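Fat acid-binding protein (Eubacterium ventriosum, PDB 3NYI) probably binds lipids, as a DegV-family protein, and holds one molecule of the fatty acid stearic acid. Local coordinates at residues L133-Q137 with G288-Y293; I237-Y242 with L264-V270. One frame throughout, in Å; residues are numbered along the deposited sequence.

Interaction 1. Residues L133-Q137 with G288-Y293; sequences LLIDQ and GVIRKY
Helix-on-sheet packing joins distant parts of the chain here: helix 128-143 lies against one face of the six-stranded mixed sheet to which strand 285-291 belongs. The contact is buried and shows how a helix covers a sheet with alternate strand residues facing it. Residues 133-137 form a regular helical turn, with Gln137 N hydrogen-bonded to Leu133 O at 2.9 Å. Residues 288-291 are extended, and the chain turns at Tyr293 (phi/psi -52/-34°). The short axes run in roughly the same sense, crossing at -31° with a closest approach of 9.1 Å; Leu133 pairs with Ile290 and Gln137 with Tyr293, each with CA atoms 6.6 Å apart. Ile290 (chi1 t, chi2 t) points at the helix, whereas Val289 and Arg291 point away. Ile290 CG2 lies 3.8 Å from Leu133 CB, and Ile290 CD1 lies 3.9 Å from Leu134 CD1. Leu133 (m, t) brings CD1 to 3.5 Å from Gly288 C; an ideal CB on Gly288 would be only 3.4 Å from that methyl, a tight fit. Leu158 and Met159 of helix 148-161 also touch Leu134. Gln137 (m, m) passes CG 4.0 Å from Ile290 CG2 and directs OE1 to Tyr293 N, a hydrogen bond of 2.8 Å at 162°. The Tyr293 hydroxyl is hydrogen-bonded to Asp144. Apolar branches thus fill the space between helix and strand, while the amide oxygen of Gln137 satisfies a backbone NH just past the strand's end, so that one buried polar side chain ties the chain leaving the sheet to the helix.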
loop_
_atom_site.group_PDB
_atom_site.type_symbol
_atom_site.label_atom_id
_atom_site.label_comp_id
_atom_site.label_asym_id
_atom_site.label_seq_id
_atom_site.Cartn_x
_atom_site.Cartn_y
_atom_site.Cartn_z
ATOM N N LEU A 133 -1.854 6.884 -0.916
ATOM C CA LEU A 133 -1.464 8.314 -0.936
ATOM C C LEU A 133 -0.955 8.760 -2.306
ATOM O O LEU A 133 -1.273 9.860 -2.764
ATOM C CB LEU A 133 -0.395 8.598 0.125
ATOM C CG LEU A 133 -0.939 8.607 1.556
ATOM C CD1 LEU A 133 0.197 8.594 2.574
ATOM C CD2 LEU A 133 -1.861 9.831 1.763
ATOM N N LEU A 134 -0.154 7.913 -2.959
ATOM C CA LEU A 134 0.363 8.267 -4.275
ATOM C C LEU A 134 -0.758 8.329 -5.307
ATOM O O LEU A 134 -0.836 9.266 -6.092
ATOM C CB LEU A 134 1.445 7.283 -4.737
ATOM C CG LEU A 134 2.066 7.624 -6.096
ATOM C CD1 LEU A 134 2.944 8.887 -5.990
ATOM C CD2 LEU A 134 2.886 6.447 -6.636
ATOM N N ILE A 135 -1.619 7.315 -5.325
ATOM C CA ILE A 135 -2.733 7.337 -6.242
ATOM C C ILE A 135 -3.571 8.591 -6.022
ATOM O O ILE A 135 -3.960 9.275 -6.965
ATOM C CB ILE A 135 -3.604 6.088 -6.079
ATOM C CG1 ILE A 135 -2.844 4.875 -6.618
ATOM C CG2 ILE A 135 -4.890 6.266 -6.834
ATOM C CD1 ILE A 135 -3.425 3.505 -6.138
ATOM N N ASP A 136 -3.828 8.894 -4.763
ATOM C CA ASP A 136 -4.604 10.083 -4.425
ATOM C C ASP A 136 -3.936 11.394 -4.874
ATOM O O ASP A 136 -4.617 12.313 -5.320
ATOM C CB ASP A 136 -4.934 10.110 -2.927
ATOM C CG ASP A 136 -5.846 11.268 -2.558
ATOM O OD1 ASP A 136 -6.970 11.341 -3.109
ATOM O OD2 ASP A 136 -5.414 12.112 -1.747
ATOM N N GLN A 137 -2.614 11.485 -4.783
ATOM C CA GLN A 137 -1.948 12.672 -5.322
ATOM C C GLN A 137 -2.204 12.756 -6.825
ATOM O O GLN A 137 -2.464 13.826 -7.354
ATOM C CB GLN A 137 -0.448 12.669 -5.027
ATOM C CG GLN A 137 -0.104 12.993 -3.575
ATOM C CD GLN A 137 -0.525 14.408 -3.185
ATOM O OE1 GLN A 137 -0.201 15.366 -3.878
ATOM N NE2 GLN A 137 -1.266 14.536 -2.082
ATOM N N GLY A 288 1.274 6.583 7.061
ATOM C CA GLY A 288 1.978 6.898 5.835
ATOM C C GLY A 288 1.932 8.392 5.586
ATOM O O GLY A 288 0.997 9.088 6.012
ATOM N N VAL A 289 2.955 8.904 4.916
ATOM C CA VAL A 289 2.984 10.322 4.591
ATOM C C VAL A 289 3.465 10.468 3.165
ATOM O O VAL A 289 4.157 9.592 2.639
ATOM C CB VAL A 289 3.920 11.129 5.537
ATOM C CG1 VAL A 289 3.605 10.794 6.982
ATOM C CG2 VAL A 289 5.399 10.843 5.208
ATOM N N ILE A 290 3.097 11.571 2.536
ATOM C CA ILE A 290 3.600 11.877 1.206
ATOM C C ILE A 290 3.549 13.375 1.011
ATOM O O ILE A 290 2.728 14.052 1.638
ATOM C CB ILE A 290 2.767 11.164 0.096
ATOM C CG1 ILE A 290 3.541 11.109 -1.229
ATOM C CG2 ILE A 290 1.431 11.869 -0.090
ATOM C CD1 ILE A 290 2.911 10.144 -2.301
ATOM N N ARG A 291 4.414 13.899 0.145
ATOM C CA ARG A 291 4.443 15.338 -0.111
ATOM C C ARG A 291 3.185 15.741 -0.864
ATOM O O ARG A 291 2.694 14.986 -1.696
ATOM C CB ARG A 291 5.660 15.736 -0.957
ATOM C CG ARG A 291 6.942 15.960 -0.185
ATOM C CD ARG A 291 6.862 17.225 0.637
ATOM N NE ARG A 291 6.842 18.418 -0.200
ATOM C CZ ARG A 291 7.923 19.120 -0.527
ATOM N NH1 ARG A 291 9.125 18.743 -0.105
ATOM N NH2 ARG A 291 7.800 20.194 -1.289
ATOM N N LYS A 292 2.664 16.931 -0.574
ATOM C CA LYS A 292 1.588 17.488 -1.398
ATOM C C LYS A 292 2.183 17.949 -2.720
ATOM O O LYS A 292 3.123 18.745 -2.732
ATOM C CB LYS A 292 0.915 18.677 -0.710
ATOM C CG LYS A 292 0.427 18.418 0.692
ATOM C CD LYS A 292 0.306 19.775 1.412
ATOM C CE LYS A 292 -0.487 19.681 2.693
ATOM N NZ LYS A 292 -0.705 21.043 3.264
ATOM N N TYR A 293 1.645 17.460 -3.835
ATOM C CA TYR A 293 2.217 17.815 -5.138
ATOM C C TYR A 293 2.367 19.332 -5.340
ATOM O O TYR A 293 3.303 19.770 -5.999
ATOM C CB TYR A 293 1.424 17.200 -6.299
ATOM C CG TYR A 293 0.237 18.028 -6.732
ATOM C CD1 TYR A 293 0.377 19.029 -7.689
ATOM C CD2 TYR A 293 -1.022 17.813 -6.182
ATOM C CE1 TYR A 293 -0.708 19.800 -8.083
ATOM C CE2 TYR A 293 -2.110 18.573 -6.575
ATOM C CZ TYR A 293 -1.945 19.566 -7.521
ATOM O OH TYR A 293 -3.029 20.318 -7.914
#

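Interaction 2. Residues I237-Y242 with L264-V270; sequences IVSVGY and LDSETNV. With STE (stearic acid), chain C.
At the edge of the six-stranded sheet, strand 236-242 meets the loop that returns from helix 246-260 and becomes the short edge strand 270-271, a beta-alpha-beta crossover. Residues 237-242 are extended; 264-270 run alongside with a single 3-10 turn at 266-267, closed by Thr268 N to Asp265 O at 3.2 Å. CA atoms pair as Val238-Leu264 (5.3 Å), Ser239-Asn269 (4.8 Å) and Gly241-Val270 (4.7 Å). The parallel bridge forms at the last pair: Val270 N donates to Val240 O at 2.9 Å, and Tyr242 N to Val270 O at 3.2 Å. Before it, Asn269 (chi1 m) lends its side-chain OD1 where a strand partner would offer a backbone carbonyl, accepting from Val240 N at 2.9 Å. Asp265 N donates to Val238 O at 2.8 Å. Ser239 (m) points into the loop and donates from OG to Asp265 O at 2.8 Å; Thr268 OG1 lies 2.7 Å from Ser239 OG. A water is hydrogen-bonded to Val238 N (2.8 Å) and Asp265 OD2 (2.6 Å), while Asp265 OD1 has Arg140 as salt-bridge partner. Leu264 packs CD2 on Val238 CG1 (3.8 Å) and CD1 on Val240 CG2 (3.7 Å). Stearic acid C18 ends 3.8 Å from Gly241 CA, where a CB would clash with it. Adjacent parallel strands joined through a helix define the beta-alpha-beta crossover, whose first strand here meets the lipid tail at Gly241.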
loop_
_atom_site.group_PDB
_atom_site.type_symbol
_atom_site.label_atom_id
_atom_site.label_comp_id
_atom_site.label_asym_id
_atom_site.label_seq_id
_atom_site.Cartn_x
_atom_site.Cartn_y
_atom_site.Cartn_z
ATOM N N ILE A 237 0.843 15.194 3.373
ATOM C CA ILE A 237 -0.427 14.546 3.690
ATOM C C ILE A 237 -0.137 13.373 4.623
ATOM O O ILE A 237 0.835 12.663 4.429
ATOM C CB ILE A 237 -1.062 13.966 2.403
ATOM C CG1 ILE A 237 -1.415 15.099 1.436
ATOM C CG2 ILE A 237 -2.290 13.108 2.734
ATOM C CD1 ILE A 237 -2.403 16.112 2.017
ATOM N N VAL A 238 -0.969 13.158 5.636
ATOM C CA VAL A 238 -0.727 12.069 6.575
ATOM C C VAL A 238 -1.988 11.202 6.727
ATOM O O VAL A 238 -3.090 11.731 6.905
ATOM C CB VAL A 238 -0.287 12.612 7.946
ATOM C CG1 VAL A 238 0.050 11.483 8.887
ATOM C CG2 VAL A 238 0.905 13.550 7.789
ATOM N N SER A 239 -1.835 9.884 6.603
ATOM C CA SER A 239 -2.958 8.955 6.811
ATOM C C SER A 239 -2.516 7.757 7.632
ATOM O O SER A 239 -1.317 7.468 7.722
ATOM C CB SER A 239 -3.552 8.467 5.488
ATOM O OG SER A 239 -4.148 9.534 4.765
ATOM N N VAL A 240 -3.486 7.054 8.217
ATOM C CA VAL A 240 -3.204 5.919 9.096
ATOM C C VAL A 240 -3.696 4.597 8.488
ATOM O O VAL A 240 -4.706 4.570 7.774
ATOM C CB VAL A 240 -3.846 6.124 10.507
ATOM C CG1 VAL A 240 -3.965 4.812 11.252
ATOM C CG2 VAL A 240 -3.043 7.153 11.332
ATOM N N GLY A 241 -2.972 3.512 8.770
ATOM C CA GLY A 241 -3.425 2.159 8.440
ATOM C C GLY A 241 -3.521 1.294 9.692
ATOM O O GLY A 241 -2.666 1.369 10.585
ATOM N N TYR A 242 -4.557 0.466 9.765
ATOM C CA TYR A 242 -4.760 -0.397 10.924
ATOM C C TYR A 242 -5.096 -1.820 10.495
ATOM O O TYR A 242 -5.556 -2.050 9.374
ATOM C CB TYR A 242 -5.874 0.147 11.824
ATOM C CG TYR A 242 -7.183 0.364 11.103
ATOM C CD1 TYR A 242 -8.093 -0.676 10.943
ATOM C CD2 TYR A 242 -7.502 1.605 10.567
ATOM C CE1 TYR A 242 -9.288 -0.484 10.279
ATOM C CE2 TYR A 242 -8.694 1.807 9.897
ATOM C CZ TYR A 242 -9.581 0.761 9.755
ATOM O OH TYR A 242 -10.769 0.960 9.090
ATOM N N LEU A 264 -5.371 14.267 10.033
ATOM C CA LEU A 264 -5.239 13.213 9.031
ATOM C C LEU A 264 -6.066 13.509 7.792
ATOM O O LEU A 264 -7.137 14.111 7.879
ATOM C CB LEU A 264 -5.666 11.865 9.614
ATOM C CG LEU A 264 -4.879 11.361 10.827
ATOM C CD1 LEU A 264 -5.438 10.008 11.276
ATOM C CD2 LEU A 264 -3.388 11.256 10.495
ATOM N N ASP A 265 -5.586 13.076 6.632
ATOM C CA ASP A 265 -6.438 13.081 5.455
ATOM C C ASP A 265 -7.204 11.773 5.435
ATOM O O ASP A 265 -6.670 10.737 5.057
ATOM C CB ASP A 265 -5.631 13.280 4.177
ATOM C CG ASP A 265 -5.546 14.746 3.778
ATOM O OD1 ASP A 265 -6.051 15.093 2.685
ATOM O OD2 ASP A 265 -4.998 15.553 4.570
ATOM N N SER A 266 -8.462 11.827 5.860
ATOM C CA SER A 266 -9.205 10.613 6.164
ATOM C C SER A 266 -9.547 9.792 4.931
ATOM O O SER A 266 -9.767 8.583 5.030
ATOM C CB SER A 266 -10.469 10.947 6.965
ATOM O OG SER A 266 -11.252 11.895 6.273
ATOM N N GLU A 267 -9.595 10.437 3.770
ATOM C CA GLU A 267 -9.924 9.718 2.544
ATOM C C GLU A 267 -8.947 8.577 2.283
ATOM O O GLU A 267 -9.324 7.542 1.726
ATOM C CB GLU A 267 -9.942 10.659 1.335
ATOM C CG GLU A 267 -11.293 11.275 1.032
ATOM C CD GLU A 267 -11.417 11.695 -0.430
ATOM O OE1 GLU A 267 -12.344 11.205 -1.109
ATOM O OE2 GLU A 267 -10.581 12.502 -0.901
ATOM N N THR A 268 -7.697 8.770 2.697
ATOM C CA THR A 268 -6.641 7.788 2.429
ATOM C C THR A 268 -6.180 7.001 3.655
ATOM O O THR A 268 -5.170 6.305 3.604
ATOM C CB THR A 268 -5.433 8.419 1.710
ATOM O OG1 THR A 268 -5.136 9.701 2.289
ATOM C CG2 THR A 268 -5.755 8.604 0.214
ATOM N N ASN A 269 -6.913 7.111 4.758
ATOM C CA ASN A 269 -6.754 6.154 5.843
ATOM C C ASN A 269 -7.134 4.795 5.257
ATOM O O ASN A 269 -8.005 4.723 4.402
ATOM C CB ASN A 269 -7.705 6.472 7.006
ATOM C CG ASN A 269 -7.257 7.674 7.817
ATOM O OD1 ASN A 269 -6.125 8.140 7.672
ATOM N ND2 ASN A 269 -8.143 8.181 8.678
ATOM N N VAL A 270 -6.491 3.726 5.697
ATOM C CA VAL A 270 -6.841 2.412 5.155
ATOM C C VAL A 270 -6.999 1.348 6.222
ATOM O O VAL A 270 -6.298 1.349 7.234
ATOM C CB VAL A 270 -5.799 1.918 4.134
ATOM C CG1 VAL A 270 -5.786 2.821 2.900
ATOM C CG2 VAL A 270 -4.401 1.811 4.784
HETATM C C1 STE C . 2.589 -11.315 -4.264
HETATM O O1 STE C . 3.070 -11.054 -5.324
HETATM O O2 STE C . 2.495 -12.460 -3.928
HETATM C C2 STE C . 2.312 -10.180 -3.251
HETATM C C3 STE C . 3.460 -10.081 -2.215
HETATM C C4 STE C . 3.116 -9.018 -1.142
HETATM C C5 STE C . 4.336 -8.718 -0.242
HETATM C C6 STE C . 3.945 -7.697 0.851
HETATM C C7 STE C . 5.119 -7.452 1.833
HETATM C C8 STE C . 4.716 -6.309 2.800
HETATM C C9 STE C . 5.834 -6.026 3.829
HETATM C C10 STE C . 5.336 -4.940 4.822
HETATM C C11 STE C . 5.411 -3.577 4.130
HETATM C C12 STE C . 4.122 -2.724 4.205
HETATM C C13 STE C . 3.197 -3.045 5.390
HETATM C C14 STE C . 2.791 -1.682 6.015
HETATM C C15 STE C . 1.566 -1.837 6.946
HETATM C C16 STE C . 1.443 -0.560 7.813
HETATM C C17 STE C . 0.616 0.504 7.061
HETATM C C18 STE C . 0.329 1.723 7.968
HETATM O O HOH W 1 -3.020 15.040 6.181
#

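Both contacts are buried and share one sheet, in which strands 285-291 and 236-242 are antiparallel neighbours, joined by Ile290 O to Ile237 N and Gly288 N to Ser239 O, each 2.8 Å and probably hydrogen-bonded. Interaction 2 is nested, along the chain, inside the loop that interaction 1 closes. Their chemistry follows their place: interaction 1 packs a helix over a sheet face, mainly through apolar side chains and one hydrogen bond, whereas interaction 2 extends the sheet sideways and relies mainly on hydrogen bonds from backbone, hydroxyl and Asn269 side-chain atoms, with Leu264 adding an apolar patch. Leu133 bridges them, its CD2 lying 3.4 Å from Ile237 CG2 and 3.3 Å from Thr268 OG1.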